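Side-chain contact in oligopeptide ABC transporter OppAIV (Borrelia burgdorferi B31, PDB 4GL8), which probably binds oligopeptides in the periplasm as the solute-binding component of an ABC transporter that imports peptides: residues L309-D314 and P329-T334. Residues are numbered along the deposited sequence; the frame is centred on the assembly and turned at random.
Sequences LSFAID and PTRRAT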
loop_
_atom_site.group_PDB
_atom_site.type_symbol
_atom_site.label_atom_id
_atom_site.label_comp_id
_atom_site.label_asym_id
_atom_site.label_seq_id
_atom_site.Cartn_x
_atom_site.Cartn_y
_atom_site.Cartn_z
ATOM N N LEU A 309 -22.232 -8.653 -10.623
ATOM C CA LEU A 309 -21.021 -9.317 -10.159
ATOM C C LEU A 309 -20.838 -9.068 -8.668
ATOM O O LEU A 309 -20.483 -9.968 -7.919
ATOM C CB LEU A 309 -19.786 -8.817 -10.923
ATOM C CG LEU A 309 -19.786 -8.986 -12.453
ATOM C CD1 LEU A 309 -18.599 -8.260 -13.064
ATOM C CD2 LEU A 309 -19.823 -10.446 -12.892
ATOM N N SER A 310 -21.094 -7.851 -8.218
ATOM C CA SER A 310 -20.876 -7.500 -6.815
ATOM C C SER A 310 -21.876 -8.197 -5.888
ATOM O O SER A 310 -21.502 -8.767 -4.888
ATOM C CB SER A 310 -20.920 -5.980 -6.618
ATOM O OG SER A 310 -20.727 -5.651 -5.250
ATOM N N PHE A 311 -23.141 -8.168 -6.254
ATOM C CA PHE A 311 -24.201 -8.817 -5.472
ATOM C C PHE A 311 -24.191 -10.354 -5.554
ATOM O O PHE A 311 -24.748 -11.007 -4.680
ATOM C CB PHE A 311 -25.578 -8.331 -5.916
ATOM C CG PHE A 311 -26.011 -7.065 -5.273
ATOM C CD1 PHE A 311 -25.874 -5.856 -5.920
ATOM C CD2 PHE A 311 -26.591 -7.074 -4.035
ATOM C CE1 PHE A 311 -26.281 -4.676 -5.329
ATOM C CE2 PHE A 311 -27.003 -5.891 -3.437
ATOM C CZ PHE A 311 -26.852 -4.694 -4.093
ATOM N N ALA A 312 -23.581 -10.921 -6.595
ATOM C CA ALA A 312 -23.496 -12.372 -6.749
ATOM C C ALA A 312 -22.433 -13.052 -5.867
ATOM O O ALA A 312 -22.350 -14.290 -5.863
ATOM C CB ALA A 312 -23.239 -12.713 -8.200
ATOM N N ILE A 313 -21.621 -12.288 -5.125
ATOM C CA ILE A 313 -20.606 -12.888 -4.234
ATOM C C ILE A 313 -21.079 -13.004 -2.783
ATOM O O ILE A 313 -21.426 -12.012 -2.157
ATOM C CB ILE A 313 -19.332 -12.042 -4.146
ATOM C CG1 ILE A 313 -18.746 -11.680 -5.540
ATOM C CG2 ILE A 313 -18.313 -12.714 -3.238
ATOM C CD1 ILE A 313 -18.279 -12.851 -6.340
ATOM N N ASP A 314 -21.018 -14.202 -2.214
ATOM C CA ASP A 314 -21.355 -14.385 -0.797
ATOM C C ASP A 314 -20.133 -14.014 0.073
ATOM O O ASP A 314 -19.275 -14.865 0.326
ATOM C CB ASP A 314 -21.780 -15.842 -0.564
ATOM C CG ASP A 314 -22.167 -16.126 0.878
ATOM O OD1 ASP A 314 -22.202 -15.196 1.722
ATOM O OD2 ASP A 314 -22.437 -17.303 1.157
ATOM N N PRO A 329 -16.195 -8.989 6.226
ATOM C CA PRO A 329 -16.888 -8.868 4.938
ATOM C C PRO A 329 -17.595 -7.520 4.823
ATOM O O PRO A 329 -18.152 -7.058 5.789
ATOM C CB PRO A 329 -17.872 -10.045 4.962
ATOM C CG PRO A 329 -18.107 -10.314 6.401
ATOM C CD PRO A 329 -16.870 -9.921 7.151
ATOM N N THR A 330 -17.531 -6.876 3.662
ATOM C CA THR A 330 -18.029 -5.497 3.523
ATOM C C THR A 330 -18.358 -5.085 2.072
ATOM O O THR A 330 -17.817 -5.617 1.114
ATOM C CB THR A 330 -17.058 -4.444 4.137
ATOM O OG1 THR A 330 -17.754 -3.229 4.385
ATOM C CG2 THR A 330 -15.911 -4.121 3.194
ATOM N N ARG A 331 -19.267 -4.125 1.947
ATOM C CA ARG A 331 -19.531 -3.441 0.703
ATOM C C ARG A 331 -18.774 -2.111 0.670
ATOM O O ARG A 331 -18.779 -1.414 -0.355
ATOM C CB ARG A 331 -21.016 -3.201 0.569
ATOM C CG ARG A 331 -21.808 -4.467 0.294
ATOM C CD ARG A 331 -21.914 -4.703 -1.197
ATOM N NE ARG A 331 -22.448 -3.527 -1.871
ATOM C CZ ARG A 331 -23.733 -3.153 -1.837
ATOM N NH1 ARG A 331 -24.640 -3.873 -1.208
ATOM N NH2 ARG A 331 -24.105 -2.047 -2.463
ATOM N N ARG A 332 -18.125 -1.776 1.794
ATOM C CA ARG A 332 -17.373 -0.534 1.940
ATOM C C ARG A 332 -16.076 -0.524 1.162
ATOM O O ARG A 332 -15.456 -1.568 0.924
ATOM C CB ARG A 332 -17.042 -0.229 3.419
ATOM C CG ARG A 332 -18.248 0.097 4.324
ATOM C CD ARG A 332 -18.597 1.579 4.379
ATOM N NE ARG A 332 -17.423 2.339 4.774
ATOM C CZ ARG A 332 -17.009 2.554 6.023
ATOM N NH1 ARG A 332 -17.710 2.152 7.073
ATOM N NH2 ARG A 332 -15.887 3.228 6.226
ATOM N N ALA A 333 -15.669 0.691 0.796
ATOM C CA ALA A 333 -14.406 0.947 0.097
ATOM C C ALA A 333 -13.265 1.376 1.031
ATOM O O ALA A 333 -12.107 1.401 0.635
ATOM C CB ALA A 333 -14.642 2.025 -0.951
ATOM N N THR A 334 -13.591 1.793 2.249
ATOM C CA THR A 334 -12.572 2.237 3.200
ATOM C C THR A 334 -12.725 1.486 4.519
ATOM O O THR A 334 -13.815 1.080 4.873
ATOM C CB THR A 334 -12.700 3.734 3.529
ATOM O OG1 THR A 334 -13.829 3.924 4.370
ATOM C CG2 THR A 334 -12.890 4.592 2.261
#
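The guanidinium of Arg331 approaches the Phe311 ring obliquely: Phe311 CZ lies 3.7 Å from Arg331 NH1, and CE2 of the same ring is 3.8 Å from that nitrogen. The guanidinium plane is turned 56° from the ring, so the geometry supports van der Waals contact rather than a flat stack. Seen from the arginine, ring atom CE1 of Phe311 lies over one guanidinium face.

A second, looser van der Waals contact involves the aliphatic part of Arg331. Its CD comes to 4.3 Å from Ser310 OG, and no hydrogen bond crosses between 309-314 and 329-334. The arginine chain is bent at both chi2 (-90°) and chi3, folding the guanidinium over to the phenyl ring while CD faces the serine. Only 116 Å² is buried in all, half of it on Arg331.

Hydrogen bonding belongs to other partners. Arg331 NH1 donates to the carbonyl O of Ser347 and NH2 to that of Ile486, two bonds that tie the buried guanidinium to neighbouring backbone and probably help set its tilt against Phe311. Behind it, Thr330 OG1 accepts from Arg332 N (3.0 Å, 160°), an ST turn that shapes the backbone beside Arg331.

Within this family 5 solute-binding protein, the contact joins helix 303-311 to the loop that follows strand 328-329. That strand pairs antiparallel with strand 492-504, helix 380-397 packs against Ala312 and Ile313, and Arg315 of helix 315-323 touches Arg331.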